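Transcriptional regulator, putative (Pseudomonas syringae pv. tomato, PDB 2R5F) probably regulates transcription as a DNA-binding factor of the SorC family, the part described here being its putative sugar-binding domain. Local coordinates at residues T14-Q17 with K18-G21; I137-M140 with E141-K144. All blocks are in the same frame, centred on the assembly; numbering follows the deposited sequence.

Contact 1: T14-Q17 with K18-G21; sequences TRLQ and KMYG. With SO4 (sulfate ion), chain C.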
loop_
_atom_site.group_PDB
_atom_site.type_symbol
_atom_site.label_atom_id
_atom_site.label_comp_id
_atom_site.label_asym_id
_atom_site.label_seq_id
_atom_site.Cartn_x
_atom_site.Cartn_y
_atom_site.Cartn_z
ATOM N N THR A 14 15.310 -1.311 13.470
ATOM C CA THR A 14 16.642 -1.693 13.011
ATOM C C THR A 14 16.838 -3.203 12.734
ATOM O O THR A 14 17.380 -3.571 11.689
ATOM C CB THR A 14 17.725 -1.192 14.009
ATOM O OG1 THR A 14 17.718 0.236 13.975
ATOM C CG2 THR A 14 19.083 -1.684 13.620
ATOM N N ARG A 15 16.420 -4.065 13.662
ATOM C CA ARG A 15 16.537 -5.534 13.479
ATOM C C ARG A 15 15.738 -6.046 12.273
ATOM O O ARG A 15 16.228 -6.870 11.508
ATOM C CB ARG A 15 16.143 -6.301 14.762
ATOM C CG ARG A 15 17.121 -6.096 15.936
ATOM C CD ARG A 15 16.803 -6.971 17.170
ATOM N NE ARG A 15 15.578 -6.524 17.844
ATOM C CZ ARG A 15 15.546 -5.669 18.866
ATOM N NH1 ARG A 15 16.678 -5.166 19.349
ATOM N NH2 ARG A 15 14.382 -5.313 19.398
ATOM N N LEU A 16 14.517 -5.534 12.111
ATOM C CA LEU A 16 13.647 -5.891 10.993
ATOM C C LEU A 16 14.260 -5.458 9.652
ATOM O O LEU A 16 14.278 -6.241 8.696
ATOM C CB LEU A 16 12.243 -5.296 11.184
ATOM C CG LEU A 16 11.385 -5.881 12.330
ATOM C CD1 LEU A 16 9.999 -5.271 12.342
ATOM C CD2 LEU A 16 11.274 -7.365 12.238
ATOM N N GLN A 17 14.789 -4.228 9.603
ATOM C CA GLN A 17 15.527 -3.725 8.432
ATOM C C GLN A 17 16.705 -4.618 8.067
ATOM O O GLN A 17 16.901 -4.915 6.900
ATOM C CB GLN A 17 15.999 -2.284 8.648
ATOM C CG GLN A 17 14.845 -1.276 8.751
ATOM C CD GLN A 17 15.279 0.092 9.197
ATOM O OE1 GLN A 17 14.463 0.988 9.364
ATOM N NE2 GLN A 17 16.564 0.272 9.383
ATOM N N LYS A 18 17.482 -5.050 9.055
ATOM C CA LYS A 18 18.581 -5.979 8.796
ATOM C C LYS A 18 18.096 -7.385 8.414
ATOM O O LYS A 18 18.610 -7.972 7.466
ATOM C CB LYS A 18 19.544 -6.067 9.986
ATOM C CG LYS A 18 20.401 -4.829 10.177
ATOM C CD LYS A 18 21.579 -5.041 11.130
ATOM C CE LYS A 18 21.225 -4.602 12.552
ATOM N NZ LYS A 18 20.863 -5.745 13.467
HETATM N N MSE A 19 17.124 -7.922 9.157
HETATM C CA MSE A 19 16.590 -9.268 8.905
HETATM C C MSE A 19 16.000 -9.463 7.515
HETATM O O MSE A 19 16.209 -10.504 6.890
HETATM C CB MSE A 19 15.507 -9.635 9.909
HETATM C CG MSE A 19 16.016 -9.994 11.257
HETATM SE SE MSE A 19 14.493 -10.416 12.412
HETATM C CE MSE A 19 13.773 -11.960 11.420
ATOM N N TYR A 20 15.242 -8.472 7.064
ATOM C CA TYR A 20 14.501 -8.565 5.810
ATOM C C TYR A 20 15.129 -7.780 4.655
ATOM O O TYR A 20 14.594 -7.783 3.537
ATOM C CB TYR A 20 13.033 -8.161 6.037
ATOM C CG TYR A 20 12.357 -9.148 6.970
ATOM C CD1 TYR A 20 12.032 -10.437 6.521
ATOM C CD2 TYR A 20 12.087 -8.816 8.302
ATOM C CE1 TYR A 20 11.443 -11.354 7.365
ATOM C CE2 TYR A 20 11.493 -9.747 9.156
ATOM C CZ TYR A 20 11.181 -11.006 8.672
ATOM O OH TYR A 20 10.605 -11.932 9.489
ATOM N N GLY A 21 16.261 -7.126 4.921
ATOM C CA GLY A 21 16.931 -6.290 3.902
ATOM C C GLY A 21 15.993 -5.243 3.335
ATOM O O GLY A 21 15.976 -4.984 2.148
HETATM S S SO4 C . 12.253 -2.402 21.016
HETATM O O1 SO4 C . 12.998 -3.665 20.907
HETATM O O2 SO4 C . 12.581 -1.706 22.257
HETATM O O3 SO4 C . 12.641 -1.524 19.898
HETATM O O4 SO4 C . 10.817 -2.725 21.043
HETATM O O HOH W 1 18.585 -8.243 12.730
#
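The last two turns of helix 10-20 bring L16 against Y20, one turn further on, on the side of the helix that faces the rest of the domain. L16 CD2 reaches the edge of the Y20 ring in its plane, 3.9 Å from CE2, and the two side chains run side by side in the same direction. A branched leucine suits this place: buried, it also packs on A259 and L262 of helix 256-262, while the broad Y20 ring lies on K241, L244 and L245 of helix 237-245. The phenol OH is hydrogen-bonded to L262 O, which fixes the far end of the ring. The surface helix is thus joined to two C-terminal helices of the putative sugar-binding domain, whose parallel strands and flanking helices fit a Rossmann-like fold. Regular i to i+4 bonds carry the backbone, among them M19 N to R15 O at 2.7 Å. R15 O also accepts from a water 3.0 Å away, and that water receives a weak bond from K18 NZ.

On the outer surface, K18 lays its aliphatic part alongside T14, with CE 3.8 Å from T14 CG2. The lysine chain bends at chi3 (-95°) and chi4, which brings its amine round toward that water. T14 OG1 is hydrogen-bonded to L10 O, one turn back. R15 also runs back toward the start of the helix, and its NH2 donates to O1 of a sulfate at 2.6 Å, the oxygen lying at the guanidinium edge, in plane. H9 ND1 and L12 N hold the same ion, probably from the crystallisation liquor. Elsewhere on the helix, Q17 OE1 accepts a hydrogen bond from V25 N in strand 24-28. G21 leaves the helix with phi +55°, a conformation that glycine adopts easily.

Contact 2: I137-M140 with E141-K144; sequences IVEM and EEVK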
loop_
_atom_site.group_PDB
_atom_site.type_symbol
_atom_site.label_atom_id
_atom_site.label_comp_id
_atom_site.label_asym_id
_atom_site.label_seq_id
_atom_site.Cartn_x
_atom_site.Cartn_y
_atom_site.Cartn_z
ATOM N N ILE A 137 -15.213 0.458 -27.363
ATOM C CA ILE A 137 -16.044 1.244 -26.482
ATOM C C ILE A 137 -15.040 2.118 -25.739
ATOM O O ILE A 137 -13.915 1.672 -25.504
ATOM C CB ILE A 137 -16.865 0.258 -25.558
ATOM C CG1 ILE A 137 -18.312 0.056 -26.067
ATOM C CG2 ILE A 137 -16.790 0.612 -24.083
ATOM C CD1 ILE A 137 -19.126 1.334 -26.377
ATOM N N VAL A 138 -15.403 3.357 -25.403
ATOM C CA VAL A 138 -14.429 4.286 -24.786
ATOM C C VAL A 138 -13.845 3.851 -23.462
ATOM O O VAL A 138 -12.738 4.274 -23.113
ATOM C CB VAL A 138 -14.939 5.753 -24.614
ATOM C CG1 VAL A 138 -14.981 6.476 -25.943
ATOM C CG2 VAL A 138 -16.283 5.813 -23.881
ATOM N N GLU A 139 -14.570 3.029 -22.708
ATOM C CA GLU A 139 -14.093 2.609 -21.372
ATOM C C GLU A 139 -12.886 1.652 -21.420
ATOM O O GLU A 139 -12.214 1.438 -20.421
ATOM C CB GLU A 139 -15.239 2.035 -20.528
ATOM C CG GLU A 139 -16.501 2.924 -20.507
ATOM C CD GLU A 139 -17.532 2.532 -21.557
ATOM O OE1 GLU A 139 -18.137 1.450 -21.413
ATOM O OE2 GLU A 139 -17.751 3.294 -22.526
HETATM N N MSE A 140 -12.615 1.086 -22.594
HETATM C CA MSE A 140 -11.367 0.349 -22.815
HETATM C C MSE A 140 -10.173 1.314 -22.836
HETATM O O MSE A 140 -9.097 0.985 -22.374
HETATM C CB MSE A 140 -11.442 -0.438 -24.126
HETATM C CG MSE A 140 -12.489 -1.541 -24.142
HETATM SE SE MSE A 140 -12.767 -2.249 -25.909
HETATM C CE MSE A 140 -14.312 -3.414 -25.591
ATOM N N GLU A 141 -10.390 2.518 -23.353
ATOM C CA GLU A 141 -9.334 3.520 -23.503
ATOM C C GLU A 141 -9.018 4.213 -22.181
ATOM O O GLU A 141 -7.876 4.583 -21.917
ATOM C CB GLU A 141 -9.731 4.563 -24.559
ATOM C CG GLU A 141 -8.672 4.758 -25.621
ATOM C CD GLU A 141 -8.516 3.541 -26.508
ATOM O OE1 GLU A 141 -7.366 3.190 -26.840
ATOM O OE2 GLU A 141 -9.545 2.934 -26.876
ATOM N N GLU A 142 -10.061 4.398 -21.382
ATOM C CA GLU A 142 -9.938 4.818 -19.995
ATOM C C GLU A 142 -9.077 3.886 -19.169
ATOM O O GLU A 142 -8.328 4.349 -18.331
ATOM C CB GLU A 142 -11.310 4.885 -19.345
ATOM C CG GLU A 142 -12.344 5.701 -20.084
ATOM C CD GLU A 142 -13.549 5.937 -19.218
ATOM O OE1 GLU A 142 -13.392 5.902 -17.959
ATOM O OE2 GLU A 142 -14.640 6.143 -19.788
ATOM N N VAL A 143 -9.192 2.572 -19.399
ATOM C CA VAL A 143 -8.375 1.589 -18.681
ATOM C C VAL A 143 -6.906 1.671 -19.097
ATOM O O VAL A 143 -6.020 1.571 -18.244
ATOM C CB VAL A 143 -8.928 0.132 -18.840
ATOM C CG1 VAL A 143 -7.936 -0.882 -18.361
ATOM C CG2 VAL A 143 -10.258 -0.033 -18.090
ATOM N N LYS A 144 -6.657 1.846 -20.402
ATOM C CA LYS A 144 -5.288 1.936 -20.949
ATOM C C LYS A 144 -4.567 3.199 -20.493
ATOM O O LYS A 144 -3.346 3.217 -20.397
ATOM C CB LYS A 144 -5.279 1.884 -22.489
ATOM C CG LYS A 144 -5.862 0.612 -23.111
ATOM C CD LYS A 144 -5.433 0.380 -24.571
ATOM C CE LYS A 144 -5.496 1.638 -25.459
ATOM N NZ LYS A 144 -5.322 1.309 -26.942
HETATM O O HOH W 2 -11.674 1.895 -27.674
#
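E142 comes back over the first turn of helix 138-149 and lies beside E139, both side chains pointing the same way. Its CB is 3.7 Å from E139 O, and CG comes to 3.4 Å from V138 O. With CG anti to the carbonyl carbon (chi1 -52°), the side chain turns back toward the start of the helix, and an extended chi2 (-168°) carries CD past E139 CA. At the tip, OE2 rests 3.8 Å from E139 CG, so the touch is carboxylate against methylene. E139 bends at chi2 (94°), and the two acid groups remain 5.0 Å apart between their OE2 atoms, their planes steeply inclined. Glutamates suit a place near a helix N-terminus, where the helix dipole would probably favour negative charge.

V138 O takes two backbone donors: E142 N at 3.2 Å, in the carbonyl plane, and E141 N from well above that plane, at a less straight angle. V143, beta-branched and compact, sets CG2 3.4 Å from E139 O, while its own N makes a weak bond to that oxygen. One water bridges I137 O and E141 OE2, though the position of that carboxylate is less sure. With V138 O shared by i+3 and i+4 donors and only a weak bond to E139 O, this is a loosely bonded N-terminal turn of an alpha helix, and i to i+4 bonding continues from K144 N to M140 O.

How the contacts relate
Contact 1 comes first along the chain, at the end of helix 10-20, and contact 2 follows at the beginning of helix 138-149. Their centres are about 42 Å apart and their nearest atoms about 31 Å, on opposite sides of the chain's centre, so they do not touch. Both lie in the same putative sugar-binding domain, with its mixed, largely parallel sheet. Helix 10-20 leads into strand 24-28, next to strand 251-255, whereas helix 138-149 precedes strand 155-162, which pairs with 60-63 and 226-230. The two contacts therefore mark the end of one surface helix and the start of another at distant parts of one domain.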